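Local coordinates for protein predicted phosphatase, HAD family (Clostridium acetobutylicum, PDB 3MC1) that is a predicted phosphatase of the haloacid dehalogenase (HAD) superfamily and probably hydrolyses phosphate esters at a metal site, occupied here by a sodium ion, at residues 9-13 with 14-18; 41-44 with 45-48; 115-118 with 119-123; 123-126 with 127-130. All coordinates share one frame; numbering follows the deposited sequence.

Overall arrangement
Interaction 1, the metal-binding loop after strand 6-9, touches each of the other three. Asp12 CB packs against Val47 CG1 of interaction 2 at 3.7 Å, and the side chain of Val47 lies about 5 Å from the sodium ion. Leu11 CD2 reaches Ser116 CB of interaction 3, on helix 113-122, at 3.6 Å, and Leu15 CD1 meets Phe129 CZ of interaction 4 at 3.7 Å. Interactions 3 and 4, with centres about 8 Å apart, share Phe123 and run from helix 113-122 toward strand 131-135. Interactions 2 and 4 lie on opposite sides of the chain's centre, their own centres about 25 Å apart.

Interaction 1 (9-13 with 14-18); sequences FDLDG and TLTDS. With NA (sodium ion), chain C.
Ser18 OG donates to Asp12 OD1 at 2.6 Å, coming from above the carboxylate plane, and a water bridges the same OD1 to Thr16 OG1. The hydroxyl of Ser18 lies between its backbone N and carbonyl carbon (chi1 40°), which aims it at Asp12.

Asp10 binds the sodium ion through carboxylate OD2, 2.1 Å from the ion. Asp12 meets the ion through its backbone O, while its carboxylate bonds to other partners. Two waters and Asp167 complete the observed site. With Thr14 these aspartates fit the HAD-type DxDx(T/V) pattern, in which, as in relatives, the first aspartate is probably the nucleophile. Asp12 OD2 forms a salt bridge with Lys111, while Asp10 OD1 is held by Thr109 OG1.

Further out, Leu11 O gathers three amides, the shortest from Leu15 N at 2.9 Å and in the carbonyl plane; those of Thr14 and Thr16 approach out of it. Gly13 N returns to Thr16 O at 2.9 Å, closing the turn in the other direction. Leu15 CD2 lies 4.0 Å from Phe9 CD1, and Thr14 CG2 meets the edge of the same ring.

The loop follows strand 6-9 and leads into helix 19-31, with Phe9 against Ile165 and Leu105 of the flanking strands and Leu11 against helix 113-122.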
loop_
_atom_site.group_PDB
_atom_site.type_symbol
_atom_site.label_atom_id
_atom_site.label_comp_id
_atom_site.label_asym_id
_atom_site.label_seq_id
_atom_site.Cartn_x
_atom_site.Cartn_y
_atom_site.Cartn_z
ATOM N N PHE A 9 4.809 2.538 -6.113
ATOM C CA PHE A 9 3.872 3.125 -5.159
ATOM C C PHE A 9 3.126 2.033 -4.408
ATOM O O PHE A 9 2.798 0.989 -4.985
ATOM C CB PHE A 9 2.773 3.926 -5.876
ATOM C CG PHE A 9 3.246 5.171 -6.597
ATOM C CD1 PHE A 9 3.176 6.416 -5.981
ATOM C CD2 PHE A 9 3.675 5.103 -7.923
ATOM C CE1 PHE A 9 3.518 7.585 -6.685
ATOM C CE2 PHE A 9 4.019 6.255 -8.630
ATOM C CZ PHE A 9 3.938 7.499 -8.014
ATOM N N ASP A 10 2.845 2.272 -3.134
ATOM C CA ASP A 10 2.013 1.324 -2.405
ATOM C C ASP A 10 0.620 1.804 -2.813
ATOM O O ASP A 10 0.497 2.850 -3.463
ATOM C CB ASP A 10 2.196 1.440 -0.894
ATOM C CG ASP A 10 1.350 0.428 -0.136
ATOM O OD1 ASP A 10 1.205 -0.718 -0.628
ATOM O OD2 ASP A 10 0.827 0.774 0.945
ATOM N N LEU A 11 -0.427 1.064 -2.455
ATOM C CA LEU A 11 -1.784 1.446 -2.838
ATOM C C LEU A 11 -2.556 2.175 -1.737
ATOM O O LEU A 11 -2.780 3.379 -1.826
ATOM C CB LEU A 11 -2.563 0.198 -3.296
ATOM C CG LEU A 11 -4.024 0.345 -3.742
ATOM C CD1 LEU A 11 -4.225 1.523 -4.697
ATOM C CD2 LEU A 11 -4.447 -0.947 -4.438
ATOM N N ASP A 12 -2.971 1.433 -0.712
ATOM C CA ASP A 12 -3.714 1.997 0.412
ATOM C C ASP A 12 -2.872 3.023 1.169
ATOM O O ASP A 12 -1.742 2.740 1.541
ATOM C CB ASP A 12 -4.135 0.888 1.393
ATOM C CG ASP A 12 -5.039 -0.157 0.754
ATOM O OD1 ASP A 12 -6.008 0.227 0.060
ATOM O OD2 ASP A 12 -4.783 -1.363 0.952
ATOM N N GLY A 13 -3.430 4.207 1.400
ATOM C CA GLY A 13 -2.707 5.233 2.134
ATOM C C GLY A 13 -1.709 6.053 1.329
ATOM O O GLY A 13 -1.087 6.978 1.858
ATOM N N THR A 14 -1.537 5.714 0.058
ATOM C CA THR A 14 -0.611 6.442 -0.799
ATOM C C THR A 14 -1.358 6.935 -2.027
ATOM O O THR A 14 -1.296 8.120 -2.376
ATOM C CB THR A 14 0.565 5.552 -1.241
ATOM O OG1 THR A 14 1.351 5.200 -0.098
ATOM C CG2 THR A 14 1.444 6.294 -2.236
ATOM N N LEU A 15 -2.069 6.025 -2.689
ATOM C CA LEU A 15 -2.834 6.400 -3.868
ATOM C C LEU A 15 -4.308 6.584 -3.516
ATOM O O LEU A 15 -4.976 7.488 -4.029
ATOM C CB LEU A 15 -2.685 5.335 -4.958
ATOM C CG LEU A 15 -1.286 5.129 -5.547
ATOM C CD1 LEU A 15 -1.306 3.971 -6.534
ATOM C CD2 LEU A 15 -0.823 6.420 -6.230
ATOM N N THR A 16 -4.807 5.744 -2.616
ATOM C CA THR A 16 -6.216 5.803 -2.230
ATOM C C THR A 16 -6.439 5.887 -0.719
ATOM O O THR A 16 -5.709 5.284 0.059
ATOM C CB THR A 16 -6.970 4.541 -2.737
ATOM O OG1 THR A 16 -6.340 3.368 -2.202
ATOM C CG2 THR A 16 -6.918 4.459 -4.245
ATOM N N ASP A 17 -7.448 6.659 -0.326
ATOM C CA ASP A 17 -7.846 6.798 1.076
ATOM C C ASP A 17 -8.884 5.688 1.215
ATOM O O ASP A 17 -10.079 5.907 0.994
ATOM C CB ASP A 17 -8.507 8.158 1.315
ATOM C CG ASP A 17 -8.893 8.375 2.765
ATOM O OD1 ASP A 17 -8.735 7.438 3.586
ATOM O OD2 ASP A 17 -9.358 9.489 3.082
ATOM N N SER A 18 -8.419 4.495 1.563
ATOM C CA SER A 18 -9.286 3.323 1.668
ATOM C C SER A 18 -9.719 2.893 3.062
ATOM O O SER A 18 -10.299 1.820 3.226
ATOM C CB SER A 18 -8.590 2.146 0.988
ATOM O OG SER A 18 -7.199 2.159 1.274
HETATM NA NA NA C . 0.094 1.930 2.552
HETATM O O HOH W 1 -7.345 0.675 -2.388
HETATM O O HOH W 2 -1.337 2.349 4.400
HETATM O O HOH W 3 1.604 0.660 3.550
#

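Interaction 2 (41-44 with 45-48); sequences SSLN and KFVG
Leu43 and Phe46 meet on a short 3-10 turn in the loop between helices 19-31 and 51-59, where the chain leads toward the metal site. Two backbone bonds of the i to i+3 kind shape it: Phe46 N donates to Leu43 O at 3.0 Å, and Val47 N to Asn44 O at 2.8 Å. Both amides sit well above the plane of their carbonyl, by 52° and 48°, as the tight winding brings each donor over the C=O group.

Apolar contact follows the same spacing. The side chains of Leu43 and Phe46 run side by side and point the same way, with Leu43 CD2 4.2 Å from Phe46 CE2, while Leu43 O lies near the plane of the ring, at its edge. Helix 19-31 supplies Val26 to both residues. From helix 51-59, Phe55 meets the Phe46 ring edge-to-face, and the Tyr58 ring meets it at about 45°.

The lysine provides the electrostatic part. Lys45 CG stands between the backbone N and carbonyl carbon (chi1 71°), and further bends at the next three torsions fold the chain back over the preceding turn. Its ammonium group makes a cation-pi contact with Tyr58. The folded chain also brings carbons of the lysine against a carbonyl: CD and CE are each 3.1 Å from Ser42 O.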
loop_
_atom_site.group_PDB
_atom_site.type_symbol
_atom_site.label_atom_id
_atom_site.label_comp_id
_atom_site.label_asym_id
_atom_site.label_seq_id
_atom_site.Cartn_x
_atom_site.Cartn_y
_atom_site.Cartn_z
ATOM N N SER A 41 -11.978 3.997 13.420
ATOM C CA SER A 41 -10.703 4.696 13.464
ATOM C C SER A 41 -9.621 3.929 14.224
ATOM O O SER A 41 -8.439 4.029 13.900
ATOM C CB SER A 41 -10.893 6.076 14.091
ATOM O OG SER A 41 -9.690 6.821 14.038
ATOM N N SER A 42 -10.021 3.160 15.231
ATOM C CA SER A 42 -9.052 2.399 16.009
ATOM C C SER A 42 -8.477 1.231 15.206
ATOM O O SER A 42 -7.561 0.540 15.658
ATOM C CB SER A 42 -9.694 1.886 17.301
ATOM O OG SER A 42 -10.703 0.933 17.037
ATOM N N LEU A 43 -9.017 1.011 14.012
ATOM C CA LEU A 43 -8.545 -0.068 13.157
ATOM C C LEU A 43 -7.729 0.471 11.977
ATOM O O LEU A 43 -7.414 -0.265 11.047
ATOM C CB LEU A 43 -9.732 -0.893 12.638
ATOM C CG LEU A 43 -10.595 -1.573 13.705
ATOM C CD1 LEU A 43 -11.747 -2.324 13.049
ATOM C CD2 LEU A 43 -9.732 -2.515 14.525
ATOM N N ASN A 44 -7.385 1.755 12.022
ATOM C CA ASN A 44 -6.602 2.364 10.948
ATOM C C ASN A 44 -5.257 1.680 10.753
ATOM O O ASN A 44 -4.758 1.608 9.631
ATOM C CB ASN A 44 -6.371 3.856 11.221
ATOM C CG ASN A 44 -7.593 4.703 10.915
ATOM O OD1 ASN A 44 -8.651 4.178 10.568
ATOM N ND2 ASN A 44 -7.455 6.017 11.047
ATOM N N LYS A 45 -4.679 1.179 11.842
ATOM C CA LYS A 45 -3.377 0.520 11.786
ATOM C C LYS A 45 -3.385 -0.715 10.891
ATOM O O LYS A 45 -2.323 -1.229 10.528
ATOM C CB LYS A 45 -2.907 0.118 13.191
ATOM C CG LYS A 45 -3.687 -1.032 13.799
ATOM C CD LYS A 45 -4.905 -0.551 14.562
ATOM C CE LYS A 45 -4.537 -0.207 15.997
ATOM N NZ LYS A 45 -4.093 -1.418 16.752
ATOM N N PHE A 46 -4.581 -1.198 10.555
ATOM C CA PHE A 46 -4.736 -2.362 9.682
ATOM C C PHE A 46 -4.557 -1.945 8.220
ATOM O O PHE A 46 -4.486 -2.790 7.322
ATOM C CB PHE A 46 -6.136 -2.970 9.854
ATOM C CG PHE A 46 -6.212 -4.089 10.868
ATOM C CD1 PHE A 46 -6.102 -5.418 10.466
ATOM C CD2 PHE A 46 -6.428 -3.815 12.216
ATOM C CE1 PHE A 46 -6.210 -6.463 11.397
ATOM C CE2 PHE A 46 -6.537 -4.850 13.151
ATOM C CZ PHE A 46 -6.429 -6.173 12.740
ATOM N N VAL A 47 -4.487 -0.641 7.977
ATOM C CA VAL A 47 -4.347 -0.152 6.604
ATOM C C VAL A 47 -2.890 -0.059 6.186
ATOM O O VAL A 47 -2.153 0.807 6.662
ATOM C CB VAL A 47 -5.012 1.230 6.420
ATOM C CG1 VAL A 47 -4.812 1.720 4.980
ATOM C CG2 VAL A 47 -6.497 1.138 6.750
ATOM N N GLY A 48 -2.487 -0.960 5.290
ATOM C CA GLY A 48 -1.116 -0.975 4.809
ATOM C C GLY A 48 -0.426 -2.328 4.910
ATOM O O GLY A 48 -0.094 -2.928 3.890
#

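Interaction 3 (115-118 with 119-123); sequences FSKQ and ILEHF
Lys117 and Glu121, one helical turn apart on helix 113-122, cross with their charged ends close but not paired. The glutamate's placement is somewhat doubtful, since its CG sits too close to Lys117 O in the model. Followed outward from CB, the lysine first places CG anti to its own N (chi1 -170°), and CG then lies 3.6 Å from Glu121 OE2. CD passes the same oxygen at 4.0 Å. The chain stays extended as far as CE, which is again 3.6 Å from Glu121 OE2, and bends at its last torsion. NZ ends 4.2 Å from Glu121 OE2, beyond a salt bridge; the opposite charges would probably still attract weakly across this exposed surface.

The backbone here is ordinary alpha helix. Ile119 N donates to Phe115 O at 2.9 Å, nearly along the C=O axis, and Leu120 N to Ser116 O at 3.0 Å. His122 N donates to Gln118 O at 2.8 Å, tilted 32° from the carbonyl plane, and Phe123 N to Ile119 O follows at 2.9 Å. His122 CD2 lies over the centre of one face of the Phe123 ring, while Ile119 CG2 meets that ring at its edge.

This helix is the crossover of a beta-alpha-beta unit. Leu120 packs between Val107 of strand 104-109 and Ile132 of strand 131-135; on another side Phe115 and Ile119 meet Phe77 of helix 63-81, the phenylalanine rings edge-to-face.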
loop_
_atom_site.group_PDB
_atom_site.type_symbol
_atom_site.label_atom_id
_atom_site.label_comp_id
_atom_site.label_asym_id
_atom_site.label_seq_id
_atom_site.Cartn_x
_atom_site.Cartn_y
_atom_site.Cartn_z
ATOM N N PHE A 115 -7.542 -7.655 -5.975
ATOM C CA PHE A 115 -8.300 -6.515 -5.470
ATOM C C PHE A 115 -7.682 -5.197 -5.942
ATOM O O PHE A 115 -8.397 -4.283 -6.328
ATOM C CB PHE A 115 -8.331 -6.502 -3.936
ATOM C CG PHE A 115 -8.986 -7.711 -3.321
ATOM C CD1 PHE A 115 -10.071 -8.331 -3.945
ATOM C CD2 PHE A 115 -8.544 -8.204 -2.097
ATOM C CE1 PHE A 115 -10.705 -9.422 -3.350
ATOM C CE2 PHE A 115 -9.175 -9.296 -1.495
ATOM C CZ PHE A 115 -10.254 -9.903 -2.123
ATOM N N SER A 116 -6.355 -5.108 -5.893
ATOM C CA SER A 116 -5.661 -3.885 -6.303
ATOM C C SER A 116 -5.980 -3.508 -7.748
ATOM O O SER A 116 -6.175 -2.341 -8.061
ATOM C CB SER A 116 -4.155 -4.064 -6.129
ATOM O OG SER A 116 -3.856 -4.503 -4.813
ATOM N N LYS A 117 -6.037 -4.506 -8.624
ATOM C CA LYS A 117 -6.353 -4.273 -10.024
ATOM C C LYS A 117 -7.797 -3.779 -10.187
ATOM O O LYS A 117 -8.047 -2.797 -10.892
ATOM C CB LYS A 117 -6.139 -5.567 -10.815
ATOM C CG LYS A 117 -6.197 -5.388 -12.313
ATOM C CD LYS A 117 -5.913 -6.696 -13.023
ATOM C CE LYS A 117 -5.402 -6.438 -14.429
ATOM N NZ LYS A 117 -4.105 -5.692 -14.390
ATOM N N GLN A 118 -8.743 -4.449 -9.520
ATOM C CA GLN A 118 -10.153 -4.063 -9.596
ATOM C C GLN A 118 -10.346 -2.639 -9.131
ATOM O O GLN A 118 -11.121 -1.885 -9.716
ATOM C CB GLN A 118 -11.029 -4.944 -8.699
ATOM C CG GLN A 118 -11.205 -6.365 -9.125
ATOM C CD GLN A 118 -12.157 -7.089 -8.192
ATOM O OE1 GLN A 118 -13.366 -6.829 -8.192
ATOM N NE2 GLN A 118 -11.612 -7.983 -7.372
ATOM N N ILE A 119 -9.664 -2.289 -8.046
ATOM C CA ILE A 119 -9.759 -0.956 -7.471
ATOM C C ILE A 119 -9.177 0.114 -8.401
ATOM O O ILE A 119 -9.823 1.128 -8.659
ATOM C CB ILE A 119 -9.034 -0.920 -6.098
ATOM C CG1 ILE A 119 -9.834 -1.738 -5.075
ATOM C CG2 ILE A 119 -8.869 0.505 -5.620
ATOM C CD1 ILE A 119 -9.043 -2.069 -3.821
ATOM N N LEU A 120 -7.966 -0.113 -8.903
ATOM C CA LEU A 120 -7.327 0.865 -9.785
ATOM C C LEU A 120 -8.082 1.039 -11.106
ATOM O O LEU A 120 -8.139 2.140 -11.659
ATOM C CB LEU A 120 -5.869 0.472 -10.022
ATOM C CG LEU A 120 -5.029 0.608 -8.742
ATOM C CD1 LEU A 120 -3.649 -0.002 -8.914
ATOM C CD2 LEU A 120 -4.938 2.083 -8.371
ATOM N N GLU A 121 -8.673 -0.038 -11.607
ATOM C CA GLU A 121 -9.451 0.046 -12.835
ATOM C C GLU A 121 -10.763 0.752 -12.505
ATOM O O GLU A 121 -11.237 1.601 -13.265
ATOM C CB GLU A 121 -9.719 -1.347 -13.401
ATOM C CG GLU A 121 -8.452 -2.131 -13.681
ATOM C CD GLU A 121 -8.715 -3.438 -14.404
ATOM O OE1 GLU A 121 -9.823 -3.997 -14.245
ATOM O OE2 GLU A 121 -7.810 -3.913 -15.119
ATOM N N HIS A 122 -11.342 0.409 -11.356
ATOM C CA HIS A 122 -12.589 1.030 -10.920
ATOM C C HIS A 122 -12.413 2.544 -10.855
ATOM O O HIS A 122 -13.305 3.305 -11.231
ATOM C CB HIS A 122 -12.983 0.512 -9.530
ATOM C CG HIS A 122 -14.217 1.155 -8.971
ATOM N ND1 HIS A 122 -15.483 0.880 -9.448
ATOM C CD2 HIS A 122 -14.377 2.072 -7.991
ATOM C CE1 HIS A 122 -16.367 1.602 -8.784
ATOM N NE2 HIS A 122 -15.723 2.336 -7.893
ATOM N N PHE A 123 -11.254 2.980 -10.374
ATOM C CA PHE A 123 -10.978 4.402 -10.252
ATOM C C PHE A 123 -10.378 5.031 -11.508
ATOM O O PHE A 123 -10.060 6.219 -11.521
ATOM C CB PHE A 123 -10.095 4.651 -9.024
ATOM C CG PHE A 123 -10.846 4.546 -7.718
ATOM C CD1 PHE A 123 -11.877 5.438 -7.423
ATOM C CD2 PHE A 123 -10.557 3.538 -6.803
ATOM C CE1 PHE A 123 -12.611 5.330 -6.240
ATOM C CE2 PHE A 123 -11.288 3.422 -5.611
ATOM C CZ PHE A 123 -12.317 4.320 -5.333
#

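Interaction 4 (123-126 with 127-130); sequences FKLA and FYFD
Leu125 and Tyr128 both carry CG anti to the carbonyl carbon, beside the backbone N (chi1 -56° and -74°), and these torsions bring the leucine methyl and the tyrosine ring together: Leu125 CD2 is 3.9 Å from Tyr128 CE2, the side chains crossing at a slant. They meet just after a Schellman motif, in which Lys124, with positive phi, ends helix 113-122, and the chain then winds into a short 3-10 turn.

Leu125 O is the hub of that turn. Tyr128 N donates to it at 3.2 Å from above the carbonyl plane, and the same oxygen lies near the plane of the Tyr128 ring, at its edge. Phe129 approaches Leu125 O from another direction, with its CD2 3.3 Å from that oxygen. A second i to i+3 bond, Phe129 N to Ala126 O at 3.2 Å, carries the turn one residue further, and Tyr128 CB lies over one face of the Phe129 ring, offset toward its rim.

The turn links helix 113-122 to strand 131-135. Phe129 is buried against Leu105 and Val107 of strand 104-109 and Leu95 of helix 91-101, whereas the hydroxyl of Tyr128 reaches Glu92 on that same helix. A water accepts from Phe127 N at 3.2 Å and gives a weak bond to Lys124 O at 2.9 Å.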
loop_
_atom_site.group_PDB
_atom_site.type_symbol
_atom_site.label_atom_id
_atom_site.label_comp_id
_atom_site.label_asym_id
_atom_site.label_seq_id
_atom_site.Cartn_x
_atom_site.Cartn_y
_atom_site.Cartn_z
ATOM N N PHE A 123 -11.254 2.980 -10.374
ATOM C CA PHE A 123 -10.978 4.402 -10.252
ATOM C C PHE A 123 -10.378 5.031 -11.508
ATOM O O PHE A 123 -10.060 6.219 -11.521
ATOM C CB PHE A 123 -10.095 4.651 -9.024
ATOM C CG PHE A 123 -10.846 4.546 -7.718
ATOM C CD1 PHE A 123 -11.877 5.438 -7.423
ATOM C CD2 PHE A 123 -10.557 3.538 -6.803
ATOM C CE1 PHE A 123 -12.611 5.330 -6.240
ATOM C CE2 PHE A 123 -11.288 3.422 -5.611
ATOM C CZ PHE A 123 -12.317 4.320 -5.333
ATOM N N LYS A 124 -10.239 4.225 -12.559
ATOM C CA LYS A 124 -9.723 4.684 -13.851
ATOM C C LYS A 124 -8.274 5.174 -13.836
ATOM O O LYS A 124 -7.907 6.085 -14.582
ATOM C CB LYS A 124 -10.641 5.781 -14.386
ATOM C CG LYS A 124 -12.110 5.354 -14.413
ATOM C CD LYS A 124 -13.027 6.508 -14.724
ATOM C CE LYS A 124 -14.494 6.094 -14.624
ATOM N NZ LYS A 124 -15.395 7.188 -15.095
ATOM N N LEU A 125 -7.447 4.558 -13.001
ATOM C CA LEU A 125 -6.038 4.940 -12.900
ATOM C C LEU A 125 -5.142 3.797 -13.360
ATOM O O LEU A 125 -3.929 3.955 -13.449
ATOM C CB LEU A 125 -5.682 5.279 -11.442
ATOM C CG LEU A 125 -6.477 6.347 -10.680
ATOM C CD1 LEU A 125 -5.951 6.434 -9.256
ATOM C CD2 LEU A 125 -6.363 7.703 -11.371
ATOM N N ALA A 126 -5.741 2.650 -13.668
ATOM C CA ALA A 126 -4.962 1.472 -14.046
ATOM C C ALA A 126 -3.940 1.618 -15.175
ATOM O O ALA A 126 -2.837 1.085 -15.089
ATOM C CB ALA A 126 -5.904 0.310 -14.358
ATOM N N PHE A 127 -4.293 2.338 -16.229
ATOM C CA PHE A 127 -3.388 2.479 -17.361
ATOM C C PHE A 127 -2.173 3.376 -17.162
ATOM O O PHE A 127 -1.280 3.426 -18.018
ATOM C CB PHE A 127 -4.197 2.899 -18.582
ATOM C CG PHE A 127 -5.033 1.783 -19.139
ATOM C CD1 PHE A 127 -4.425 0.674 -19.714
ATOM C CD2 PHE A 127 -6.420 1.824 -19.056
ATOM C CE1 PHE A 127 -5.189 -0.384 -20.201
ATOM C CE2 PHE A 127 -7.197 0.772 -19.541
ATOM C CZ PHE A 127 -6.583 -0.333 -20.116
ATOM N N TYR A 128 -2.128 4.080 -16.037
ATOM C CA TYR A 128 -0.980 4.936 -15.739
ATOM C C TYR A 128 0.179 4.043 -15.314
ATOM O O TYR A 128 1.340 4.462 -15.307
ATOM C CB TYR A 128 -1.295 5.886 -14.589
ATOM C CG TYR A 128 -2.212 7.038 -14.931
ATOM C CD1 TYR A 128 -1.834 8.004 -15.869
ATOM C CD2 TYR A 128 -3.447 7.181 -14.301
ATOM C CE1 TYR A 128 -2.663 9.084 -16.170
ATOM C CE2 TYR A 128 -4.288 8.260 -14.591
ATOM C CZ TYR A 128 -3.888 9.207 -15.527
ATOM O OH TYR A 128 -4.705 10.270 -15.805
ATOM N N PHE A 129 -0.139 2.795 -14.983
ATOM C CA PHE A 129 0.870 1.862 -14.489
ATOM C C PHE A 129 1.357 0.816 -15.464
ATOM O O PHE A 129 0.582 0.279 -16.252
ATOM C CB PHE A 129 0.329 1.167 -13.229
ATOM C CG PHE A 129 -0.003 2.126 -12.119
ATOM C CD1 PHE A 129 1.013 2.656 -11.316
ATOM C CD2 PHE A 129 -1.311 2.584 -11.944
ATOM C CE1 PHE A 129 0.731 3.634 -10.360
ATOM C CE2 PHE A 129 -1.599 3.561 -10.995
ATOM C CZ PHE A 129 -0.575 4.087 -10.202
ATOM N N ASP A 130 2.655 0.536 -15.390
ATOM C CA ASP A 130 3.306 -0.477 -16.208
ATOM C C ASP A 130 2.956 -1.851 -15.641
ATOM O O ASP A 130 2.925 -2.845 -16.361
ATOM C CB ASP A 130 4.820 -0.294 -16.161
ATOM C CG ASP A 130 5.320 0.711 -17.176
ATOM O OD1 ASP A 130 4.559 1.631 -17.540
ATOM O OD2 ASP A 130 6.484 0.584 -17.593
HETATM O O HOH W 4 -6.595 4.505 -16.605
#